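Dihydrodipicolinate synthase (Rhodopseudomonas palustris, PDB 3DZ1) probably acts as a lyase of the DapA family, making 4-hydroxy-tetrahydrodipicolinate in lysine biosynthesis. Local coordinates at residues Ser30-Leu34 and Gly273-Ser277. Numbering follows the deposited sequence.
Sequences SIDRL and GLLSS
With CG anti to the backbone N (chi1 -172°) and the chain bent at chi3 (-58°), Arg-33 runs out from its helix and brings the edge of its guanidinium to the Leu-274 carbonyl and beside the Ser-276 hydroxyl. Arg-33 NH1 donates to Leu-274 O at 3.3 Å, coming from above the carbonyl plane, the acceptor being 19° out of the guanidinium plane. The same nitrogen makes a nearly straight but weak bond to Ser-276 OG, while CD lies against Gly-273 O and Leu-274 O. Ser-30 OG accepts the backbone N-H of Ser-276 at 3.2 Å and is itself bonded to Asp-27. In this TIM barrel the contact joins helix 28-40, which follows the first strand, to the loop leaving helix 260-271, whose C-terminus closes in a Schellman motif at Gly-273. A leucine in place of Arg-33 would probably leave Leu-274 O without this donor and Ser-276 OG without its weak one. Beside the polar groups, Leu-34 sends one methyl to each of two successive leucines: its CD2 meets Leu-274 CB at 3.8 Å, the side chains crossing at about a right angle, and its CD1 meets Leu-275 CD2 at 3.7 Å. Pro-19 touches Ser-30, Leu-34 and Leu-275 alike.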
ATOM      1  N   SER A  30       6.237 -37.118   8.411  1.00 14.62           N
ATOM      2  CA  SER A  30       7.136 -36.240   7.667  1.00 13.21           C
ATOM      3  C   SER A  30       7.747 -35.163   8.558  1.00 12.56           C
ATOM      4  O   SER A  30       8.874 -34.725   8.323  1.00 12.85           O
ATOM      5  CB  SER A  30       6.398 -35.597   6.493  1.00 13.01           C
ATOM      6  OG  SER A  30       6.208 -36.543   5.453  1.00 15.14           O
ATOM      7  N   ILE A  31       7.009 -34.726   9.574  1.00 11.98           N
ATOM      8  CA  ILE A  31       7.550 -33.729  10.488  1.00 13.59           C
ATOM      9  C   ILE A  31       8.781 -34.330  11.165  1.00 13.61           C
ATOM     10  O   ILE A  31       9.814 -33.675  11.281  1.00 12.82           O
ATOM     11  CB  ILE A  31       6.514 -33.311  11.558  1.00 13.63           C
ATOM     12  CG1 ILE A  31       5.424 -32.455  10.908  1.00 13.49           C
ATOM     13  CG2 ILE A  31       7.199 -32.537  12.683  1.00 13.32           C
ATOM     14  CD1 ILE A  31       4.305 -32.054  11.844  1.00 16.90           C
ATOM     15  N   ASP A  32       8.682 -35.589  11.583  1.00 14.85           N
ATOM     16  CA  ASP A  32       9.808 -36.251  12.238  1.00 15.77           C
ATOM     17  C   ASP A  32      10.950 -36.469  11.248  1.00 14.88           C
ATOM     18  O   ASP A  32      12.119 -36.282  11.578  1.00 14.14           O
ATOM     19  CB  ASP A  32       9.391 -37.607  12.825  1.00 19.00           C
ATOM     20  CG  ASP A  32       8.249 -37.497  13.820  1.00 20.57           C
ATOM     21  OD1 ASP A  32       8.197 -36.509  14.582  1.00 21.54           O
ATOM     22  OD2 ASP A  32       7.407 -38.421  13.849  1.00 24.62           O
ATOM     23  N   ARG A  33      10.601 -36.876  10.034  1.00 13.81           N
ATOM     24  CA  ARG A  33      11.585 -37.127   8.991  1.00 13.61           C
ATOM     25  C   ARG A  33      12.353 -35.846   8.650  1.00 13.23           C
ATOM     26  O   ARG A  33      13.578 -35.866   8.487  1.00 12.78           O
ATOM     27  CB  ARG A  33      10.875 -37.670   7.752  1.00 15.93           C
ATOM     28  CG  ARG A  33      11.784 -38.148   6.644  1.00 20.07           C
ATOM     29  CD  ARG A  33      10.936 -38.630   5.484  1.00 24.85           C
ATOM     30  NE  ARG A  33      10.040 -39.704   5.890  1.00 27.43           N
ATOM     31  CZ  ARG A  33       8.766 -39.800   5.522  1.00 30.41           C
ATOM     32  NH1 ARG A  33       8.219 -38.879   4.737  1.00 30.73           N
ATOM     33  NH2 ARG A  33       8.036 -40.827   5.933  1.00 31.70           N
ATOM     34  N   LEU A  34      11.628 -34.737   8.532  1.00 12.03           N
ATOM     35  CA  LEU A  34      12.253 -33.450   8.237  1.00 12.66           C
ATOM     36  C   LEU A  34      13.189 -33.059   9.372  1.00 10.77           C
ATOM     37  O   LEU A  34      14.322 -32.643   9.140  1.00 12.48           O
ATOM     38  CB  LEU A  34      11.191 -32.356   8.078  1.00 13.78           C
ATOM     39  CG  LEU A  34      10.559 -32.164   6.701  1.00 15.39           C
ATOM     40  CD1 LEU A  34       9.465 -31.107   6.780  1.00 17.29           C
ATOM     41  CD2 LEU A  34      11.639 -31.749   5.708  1.00 15.07           C
ATOM     42  N   GLY A 273      12.671 -37.268  -0.677  1.00 11.51           N
ATOM     43  CA  GLY A 273      12.202 -38.291   0.241  1.00 14.06           C
ATOM     44  C   GLY A 273      11.897 -37.832   1.656  1.00 15.89           C
ATOM     45  O   GLY A 273      11.727 -38.666   2.546  1.00 15.31           O
ATOM     46  N   LEU A 274      11.815 -36.519   1.867  1.00 14.89           N
ATOM     47  CA  LEU A 274      11.542 -35.973   3.193  1.00 15.39           C
ATOM     48  C   LEU A 274      10.050 -35.776   3.449  1.00 15.17           C
ATOM     49  O   LEU A 274       9.591 -35.889   4.585  1.00 15.09           O
ATOM     50  CB  LEU A 274      12.293 -34.647   3.376  1.00 16.23           C
ATOM     51  CG  LEU A 274      13.811 -34.766   3.193  1.00 17.52           C
ATOM     52  CD1 LEU A 274      14.458 -33.395   3.253  1.00 15.36           C
ATOM     53  CD2 LEU A 274      14.381 -35.685   4.263  1.00 19.51           C
ATOM     54  N   LEU A 275       9.297 -35.472   2.398  1.00 14.12           N
ATOM     55  CA  LEU A 275       7.853 -35.298   2.530  1.00 14.70           C
ATOM     56  C   LEU A 275       7.147 -36.419   1.767  1.00 15.31           C
ATOM     57  O   LEU A 275       7.609 -36.828   0.702  1.00 16.27           O
ATOM     58  CB  LEU A 275       7.404 -33.946   1.954  1.00 14.32           C
ATOM     59  CG  LEU A 275       7.889 -32.652   2.610  1.00 15.39           C
ATOM     60  CD1 LEU A 275       7.242 -31.453   1.912  1.00 13.31           C
ATOM     61  CD2 LEU A 275       7.532 -32.658   4.083  1.00 14.72           C
ATOM     62  N   SER A 276       6.043 -36.919   2.321  1.00 16.27           N
ATOM     63  CA  SER A 276       5.258 -37.966   1.670  1.00 17.69           C
ATOM     64  C   SER A 276       4.470 -37.326   0.539  1.00 17.93           C
ATOM     65  O   SER A 276       4.283 -37.921  -0.524  1.00 18.03           O
ATOM     66  CB  SER A 276       4.269 -38.604   2.654  1.00 17.78           C
ATOM     67  OG  SER A 276       4.939 -39.353   3.646  1.00 23.84           O
ATOM     68  N   SER A 277       4.002 -36.105   0.790  1.00 16.33           N
ATOM     69  CA  SER A 277       3.235 -35.345  -0.185  1.00 15.54           C
ATOM     70  C   SER A 277       3.708 -33.898  -0.221  1.00 16.10           C
ATOM     71  O   SER A 277       4.156 -33.357   0.790  1.00 15.30           O
ATOM     72  CB  SER A 277       1.746 -35.374   0.168  1.00 16.51           C
ATOM     73  OG  SER A 277       1.019 -34.475  -0.654  1.00 19.00           O
TER